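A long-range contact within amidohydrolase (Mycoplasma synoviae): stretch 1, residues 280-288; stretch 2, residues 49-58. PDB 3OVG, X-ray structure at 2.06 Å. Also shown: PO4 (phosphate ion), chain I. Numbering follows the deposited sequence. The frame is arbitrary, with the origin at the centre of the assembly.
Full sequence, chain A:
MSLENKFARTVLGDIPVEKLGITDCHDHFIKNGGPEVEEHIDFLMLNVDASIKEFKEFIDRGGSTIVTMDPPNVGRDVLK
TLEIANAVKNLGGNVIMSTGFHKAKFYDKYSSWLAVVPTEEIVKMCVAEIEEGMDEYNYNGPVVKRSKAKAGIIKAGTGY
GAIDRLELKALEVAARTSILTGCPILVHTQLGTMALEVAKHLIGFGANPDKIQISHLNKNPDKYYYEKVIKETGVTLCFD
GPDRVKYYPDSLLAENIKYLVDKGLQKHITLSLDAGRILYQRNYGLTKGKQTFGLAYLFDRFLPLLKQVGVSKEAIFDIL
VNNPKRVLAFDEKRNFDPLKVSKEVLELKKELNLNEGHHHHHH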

ATOM      1  N   TYR A 280      11.000  12.837 -18.529  1.00 17.59           N
ATOM      2  CA  TYR A 280      12.415  12.863 -18.866  1.00 16.88           C
ATOM      3  C   TYR A 280      12.651  13.391 -20.279  1.00 16.65           C
ATOM      4  O   TYR A 280      13.773  13.364 -20.772  1.00 18.69           O
ATOM      5  CB  TYR A 280      13.040  11.456 -18.700  1.00 19.51           C
ATOM      6  CG  TYR A 280      13.108  10.953 -17.259  1.00 20.60           C
ATOM      7  CD1 TYR A 280      12.754  11.779 -16.185  1.00 21.19           C
ATOM      8  CD2 TYR A 280      13.597   9.671 -16.971  1.00 18.80           C
ATOM      9  CE1 TYR A 280      12.843  11.320 -14.859  1.00 19.62           C
ATOM     10  CE2 TYR A 280      13.700   9.223 -15.681  1.00 20.92           C
ATOM     11  CZ  TYR A 280      13.322  10.042 -14.627  1.00 23.09           C
ATOM     12  OH  TYR A 280      13.422   9.566 -13.343  1.00 21.67           O
ATOM     13  N   GLN A 281      11.591  13.874 -20.936  1.00 16.30           N
ATOM     14  CA  GLN A 281      11.756  14.564 -22.211  1.00 17.02           C
ATOM     15  C   GLN A 281      11.037  15.898 -22.148  1.00 17.35           C
ATOM     16  O   GLN A 281      10.031  16.010 -21.461  1.00 16.48           O
ATOM     17  CB  GLN A 281      11.246  13.715 -23.377  1.00 17.59           C
ATOM     18  CG  GLN A 281      12.087  12.481 -23.575  1.00 16.88           C
ATOM     19  CD  GLN A 281      11.687  11.692 -24.790  1.00 19.07           C
ATOM     20  OE1 GLN A 281      11.123  12.242 -25.744  1.00 17.05           O
ATOM     21  NE2 GLN A 281      11.988  10.390 -24.775  1.00 17.29           N
ATOM     22  N   ARG A 282      11.595  16.909 -22.822  1.00 16.37           N
ATOM     23  CA  ARG A 282      11.058  18.262 -22.784  1.00 17.97           C
ATOM     24  C   ARG A 282       9.651  18.318 -23.387  1.00 18.08           C
ATOM     25  O   ARG A 282       8.722  18.806 -22.764  1.00 17.16           O
ATOM     26  CB  ARG A 282      11.959  19.219 -23.552  1.00 20.36           C
ATOM     27  CG  ARG A 282      11.642  20.686 -23.265  1.00 20.33           C
ATOM     28  CD  ARG A 282      12.584  21.639 -24.024  1.00 21.03           C
ATOM     29  NE  ARG A 282      12.120  21.889 -25.400  1.00 21.84           N
ATOM     30  CZ  ARG A 282      11.157  22.748 -25.712  1.00 22.00           C
ATOM     31  NH1 ARG A 282      10.786  22.922 -26.975  1.00 24.40           N
ATOM     32  NH2 ARG A 282      10.567  23.441 -24.753  1.00 26.09           N
ATOM     33  N   ASN A 283       9.513  17.798 -24.601  1.00 17.32           N
ATOM     34  CA  ASN A 283       8.236  17.884 -25.306  1.00 19.77           C
ATOM     35  C   ASN A 283       7.146  17.029 -24.669  1.00 16.38           C
ATOM     36  O   ASN A 283       6.040  17.475 -24.482  1.00 16.99           O
ATOM     37  CB  ASN A 283       8.434  17.642 -26.813  1.00 20.24           C
ATOM     38  CG  ASN A 283       9.037  18.851 -27.506  1.00 21.19           C
ATOM     39  OD1 ASN A 283       8.332  19.842 -27.773  1.00 23.74           O
ATOM     40  ND2 ASN A 283      10.343  18.798 -27.780  1.00 19.31           N
ATOM     41  N   TYR A 284       7.479  15.810 -24.279  1.00 19.69           N
ATOM     42  CA  TYR A 284       6.589  15.045 -23.392  1.00 18.56           C
ATOM     43  C   TYR A 284       6.209  15.810 -22.107  1.00 18.05           C
ATOM     44  O   TYR A 284       5.032  15.805 -21.677  1.00 16.31           O
ATOM     45  CB  TYR A 284       7.227  13.696 -23.049  1.00 17.31           C
ATOM     46  CG  TYR A 284       6.839  12.525 -23.943  1.00 14.75           C
ATOM     47  CD1 TYR A 284       5.515  12.094 -24.017  1.00 17.05           C
ATOM     48  CD2 TYR A 284       7.801  11.827 -24.671  1.00 15.98           C
ATOM     49  CE1 TYR A 284       5.145  11.001 -24.801  1.00 17.58           C
ATOM     50  CE2 TYR A 284       7.454  10.738 -25.475  1.00 17.22           C
ATOM     51  CZ  TYR A 284       6.115  10.319 -25.521  1.00 19.89           C
ATOM     52  OH  TYR A 284       5.752   9.231 -26.282  1.00 18.47           O
ATOM     53  N   GLY A 285       7.186  16.446 -21.459  1.00 17.66           N
ATOM     54  CA  GLY A 285       6.870  17.283 -20.299  1.00 16.62           C
ATOM     55  C   GLY A 285       5.764  18.311 -20.608  1.00 17.80           C
ATOM     56  O   GLY A 285       4.804  18.493 -19.850  1.00 18.24           O
ATOM     57  N   LEU A 286       5.875  18.973 -21.746  1.00 17.38           N
ATOM     58  CA  LEU A 286       4.911  19.994 -22.095  1.00 18.17           C
ATOM     59  C   LEU A 286       3.493  19.425 -22.199  1.00 21.30           C
ATOM     60  O   LEU A 286       2.523  20.075 -21.799  1.00 20.96           O
ATOM     61  CB  LEU A 286       5.325  20.660 -23.404  1.00 20.49           C
ATOM     62  CG  LEU A 286       6.013  22.036 -23.442  1.00 23.71           C
ATOM     63  CD1 LEU A 286       6.626  22.514 -22.144  1.00 19.94           C
ATOM     64  CD2 LEU A 286       6.978  22.134 -24.633  1.00 22.26           C
ATOM     65  N   THR A 287       3.362  18.214 -22.739  1.00 20.24           N
ATOM     66  CA  THR A 287       2.037  17.563 -22.806  1.00 19.43           C
ATOM     67  C   THR A 287       1.465  17.358 -21.414  1.00 20.59           C
ATOM     68  O   THR A 287       0.240  17.227 -21.235  1.00 23.30           O
ATOM     69  CB  THR A 287       2.062  16.201 -23.562  1.00 19.33           C
ATOM     70  OG1 THR A 287       2.723  15.192 -22.781  1.00 19.19           O
ATOM     71  CG2 THR A 287       2.757  16.345 -24.921  1.00 18.99           C
ATOM     72  N   LYS A 288       2.336  17.294 -20.411  1.00 18.56           N
ATOM     73  CA  LYS A 288       1.847  17.132 -19.061  1.00 19.18           C
ATOM     74  C   LYS A 288       1.779  18.462 -18.328  1.00 18.41           C
ATOM     75  O   LYS A 288       1.623  18.480 -17.121  1.00 19.92           O
ATOM     76  CB  LYS A 288       2.720  16.147 -18.288  1.00 21.66           C
ATOM     77  CG  LYS A 288       2.680  14.719 -18.865  1.00 24.18           C
ATOM     78  CD  LYS A 288       1.235  14.204 -19.004  1.00 27.84           C
ATOM     79  CE  LYS A 288       0.663  13.728 -17.677  1.00 33.02           C
ATOM     80  NZ  LYS A 288      -0.435  12.714 -17.923  1.00 38.63           N
TER
HETATM   81  P   PO4 I 364      13.835   5.883 -13.071  1.00 46.01           P
HETATM   82  O1  PO4 I 364      13.349   5.535 -14.490  1.00 40.99           O
HETATM   83  O2  PO4 I 364      12.655   5.975 -12.073  1.00 32.96           O
HETATM   84  O3  PO4 I 364      14.811   4.790 -12.622  1.00 40.66           O
HETATM   85  O4  PO4 I 364      14.612   7.195 -13.147  1.00 27.42           O
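Stretch 2 (49-58) DASIKEFKEF

Residues 49-58 are helical throughout, part of a helix that extends beyond both ends of the stretch; phi and psi stay near -60° and -40°, and i to i+4 backbone hydrogen bonds run from Lys53 N to Asp49 O (3.1 Å) through Phe58 N to Glu54 O (3.1 Å). This helix packs against the short helix 282-287 with an angle of 144° between N-to-C directions, so the two run roughly antiparallel but clearly splayed. Their axes approach to 8.3 Å, and the nearest CA atoms across the contact, those of Asn283 and Ala50, are 5.3 Å apart.

Asp49 makes no contact. Ala50 points its CB toward stretch 1, and its small side chain fits the close approach: CB lies 4.1 Å from Tyr284 N, 4.4 Å from Tyr284 CD1, over one face of the ring, and 4.3 Å from Thr287 CG2. Its carbonyl is also engaged. Ala50 O is 3.5 Å from Asn283 CB and accepts a hydrogen bond from a water (3.1 Å to the water oxygen); the same water donates to Gln281 OE1 (2.9 Å) and accepts from Tyr284 N (2.8 Å), tying the start of the short helix to the long one. Ser51 points sideways, with OG 3.4 Å from Tyr284 OH.

Ile52 is out of reach. Lys53 contributes the base of its side chain, CB lying 3.7 Å from Asn283 CG, while its end leads away. Glu54, with chi1 t and chi2 p, brings its carboxylate to the first turn of the short helix, where amides lack acceptors from a preceding turn. Its OE2 accepts from Arg282 N (3.1 Å, 160°), and its OE1 from Asn283 N (3.0 Å, 164°) and Asn283 ND2 (2.9 Å, 149°). Glu54 CG also lies 3.3 Å from OE1 of Gln281, the N-cap residue.

Phe55 points away from stretch 1, and Lys56 points sideways with its end leading away, so neither makes contact. Glu57 returns to the interface one turn beyond Lys53. It forms a salt bridge with Arg282: OE2 is 2.8 Å from NH1 and 3.0 Å from NE, and OE1 is 3.1 Å from NE, with OE2 at the guanidinium edge, near its plane. Glu57 OE2 also accepts from Asn283 ND2 (2.9 Å, 149°). The Asn283 amide thus bridges Glu54 and Glu57, and its side chain sits as a knob among Ala50, Lys53, Glu54 and Glu57. Phe58 is out of reach. The two stretches together bury 460 Å².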

ATOM      1  N   ASP A  49       3.900  12.680 -31.974  1.00 22.04           N
ATOM      2  CA  ASP A  49       4.230  14.077 -32.277  1.00 20.94           C
ATOM      3  C   ASP A  49       5.255  14.604 -31.298  1.00 17.99           C
ATOM      4  O   ASP A  49       6.192  15.238 -31.688  1.00 18.12           O
ATOM      5  CB  ASP A  49       2.974  14.968 -32.295  1.00 22.99           C
ATOM      6  CG  ASP A  49       2.045  14.625 -33.449  1.00 35.62           C
ATOM      7  OD1 ASP A  49       2.535  13.994 -34.422  1.00 36.22           O
ATOM      8  OD2 ASP A  49       0.835  14.975 -33.402  1.00 39.39           O
ATOM      9  N   ALA A  50       5.075  14.340 -30.021  1.00 19.81           N
ATOM     10  CA  ALA A  50       6.042  14.808 -29.027  1.00 20.81           C
ATOM     11  C   ALA A  50       7.414  14.185 -29.195  1.00 19.80           C
ATOM     12  O   ALA A  50       8.422  14.836 -28.921  1.00 17.86           O
ATOM     13  CB  ALA A  50       5.532  14.568 -27.618  1.00 19.10           C
ATOM     14  N   SER A  51       7.455  12.915 -29.598  1.00 18.64           N
ATOM     15  CA  SER A  51       8.731  12.201 -29.721  1.00 18.67           C
ATOM     16  C   SER A  51       9.542  12.778 -30.871  1.00 20.40           C
ATOM     17  O   SER A  51      10.791  12.973 -30.783  1.00 17.54           O
ATOM     18  CB  SER A  51       8.503  10.703 -29.945  1.00 17.88           C
ATOM     19  OG  SER A  51       7.857  10.118 -28.828  1.00 17.55           O
ATOM     20  N   ILE A  52       8.827  13.038 -31.966  1.00 18.42           N
ATOM     21  CA  ILE A  52       9.431  13.626 -33.159  1.00 17.28           C
ATOM     22  C   ILE A  52       9.995  15.018 -32.868  1.00 19.77           C
ATOM     23  O   ILE A  52      11.103  15.339 -33.281  1.00 20.19           O
ATOM     24  CB  ILE A  52       8.404  13.687 -34.281  1.00 18.58           C
ATOM     25  CG1 ILE A  52       8.019  12.261 -34.724  1.00 18.94           C
ATOM     26  CG2 ILE A  52       8.906  14.529 -35.419  1.00 21.55           C
ATOM     27  CD1 ILE A  52       6.905  12.197 -35.762  1.00 22.04           C
ATOM     28  N   LYS A  53       9.240  15.853 -32.159  1.00 19.82           N
ATOM     29  CA  LYS A  53       9.779  17.171 -31.789  1.00 21.14           C
ATOM     30  C   LYS A  53      11.006  17.010 -30.903  1.00 18.85           C
ATOM     31  O   LYS A  53      11.956  17.755 -31.024  1.00 16.62           O
ATOM     32  CB  LYS A  53       8.733  18.020 -31.054  1.00 20.25           C
ATOM     33  CG  LYS A  53       7.461  18.329 -31.865  1.00 22.50           C
ATOM     34  CD  LYS A  53       6.371  18.904 -30.937  1.00 24.16           C
ATOM     35  CE  LYS A  53       5.133  19.308 -31.752  1.00 28.52           C
ATOM     36  NZ  LYS A  53       3.951  19.677 -30.905  1.00 26.05           N
ATOM     37  N   GLU A  54      10.994  16.037 -29.994  1.00 18.22           N
ATOM     38  CA  GLU A  54      12.185  15.818 -29.162  1.00 18.63           C
ATOM     39  C   GLU A  54      13.374  15.403 -30.037  1.00 19.98           C
ATOM     40  O   GLU A  54      14.484  15.931 -29.907  1.00 19.56           O
ATOM     41  CB  GLU A  54      11.919  14.791 -28.029  1.00 17.37           C
ATOM     42  CG  GLU A  54      12.926  14.796 -26.863  1.00 16.74           C
ATOM     43  CD  GLU A  54      12.812  16.044 -25.943  1.00 19.69           C
ATOM     44  OE1 GLU A  54      11.933  16.924 -26.165  1.00 18.60           O
ATOM     45  OE2 GLU A  54      13.626  16.149 -25.008  1.00 18.91           O
ATOM     46  N   PHE A  55      13.137  14.449 -30.938  1.00 19.62           N
ATOM     47  CA  PHE A  55      14.183  13.957 -31.821  1.00 17.30           C
ATOM     48  C   PHE A  55      14.814  15.118 -32.623  1.00 20.57           C
ATOM     49  O   PHE A  55      16.048  15.189 -32.757  1.00 18.01           O
ATOM     50  CB  PHE A  55      13.615  12.904 -32.773  1.00 17.53           C
ATOM     51  CG  PHE A  55      14.639  11.889 -33.264  1.00 18.06           C
ATOM     52  CD1 PHE A  55      15.945  12.276 -33.582  1.00 17.15           C
ATOM     53  CD2 PHE A  55      14.295  10.549 -33.385  1.00 17.52           C
ATOM     54  CE1 PHE A  55      16.892  11.355 -34.035  1.00 16.41           C
ATOM     55  CE2 PHE A  55      15.235   9.605 -33.846  1.00 19.16           C
ATOM     56  CZ  PHE A  55      16.546  10.012 -34.160  1.00 15.04           C
ATOM     57  N   LYS A  56      13.960  16.014 -33.145  1.00 20.39           N
ATOM     58  CA  LYS A  56      14.409  17.219 -33.872  1.00 16.86           C
ATOM     59  C   LYS A  56      15.285  18.141 -33.006  1.00 20.46           C
ATOM     60  O   LYS A  56      16.250  18.737 -33.493  1.00 18.82           O
ATOM     61  CB  LYS A  56      13.206  17.994 -34.436  1.00 20.93           C
ATOM     62  CG  LYS A  56      12.513  17.263 -35.623  1.00 24.38           C
ATOM     63  CD  LYS A  56      11.220  17.967 -36.099  1.00 23.85           C
ATOM     64  CE  LYS A  56      10.697  17.383 -37.433  1.00 27.86           C
ATOM     65  NZ  LYS A  56       9.276  17.785 -37.778  1.00 31.11           N
ATOM     66  N   GLU A  57      14.972  18.273 -31.725  1.00 18.31           N
ATOM     67  CA  GLU A  57      15.887  19.041 -30.874  1.00 22.10           C
ATOM     68  C   GLU A  57      17.271  18.376 -30.764  1.00 22.42           C
ATOM     69  O   GLU A  57      18.326  19.035 -30.781  1.00 22.28           O
ATOM     70  CB  GLU A  57      15.279  19.269 -29.492  1.00 20.45           C
ATOM     71  CG  GLU A  57      14.161  20.275 -29.550  1.00 22.56           C
ATOM     72  CD  GLU A  57      13.461  20.480 -28.223  1.00 24.63           C
ATOM     73  OE1 GLU A  57      14.070  20.246 -27.152  1.00 22.42           O
ATOM     74  OE2 GLU A  57      12.265  20.872 -28.263  1.00 26.61           O
ATOM     75  N   PHE A  58      17.260  17.060 -30.625  1.00 20.22           N
ATOM     76  CA  PHE A  58      18.494  16.290 -30.568  1.00 19.85           C
ATOM     77  C   PHE A  58      19.313  16.476 -31.846  1.00 19.35           C
ATOM     78  O   PHE A  58      20.520  16.618 -31.792  1.00 20.33           O
ATOM     79  CB  PHE A  58      18.127  14.819 -30.338  1.00 19.69           C
ATOM     80  CG  PHE A  58      19.281  13.844 -30.411  1.00 19.27           C
ATOM     81  CD1 PHE A  58      20.175  13.734 -29.363  1.00 18.40           C
ATOM     82  CD2 PHE A  58      19.414  12.991 -31.492  1.00 17.74           C
ATOM     83  CE1 PHE A  58      21.189  12.813 -29.377  1.00 17.31           C
ATOM     84  CE2 PHE A  58      20.453  12.055 -31.535  1.00 18.57           C
ATOM     85  CZ  PHE A  58      21.351  11.969 -30.477  1.00 18.61           C
TER
HETATM   86  O   HOH W   1       9.316  14.444 -25.936  1.00 16.51           O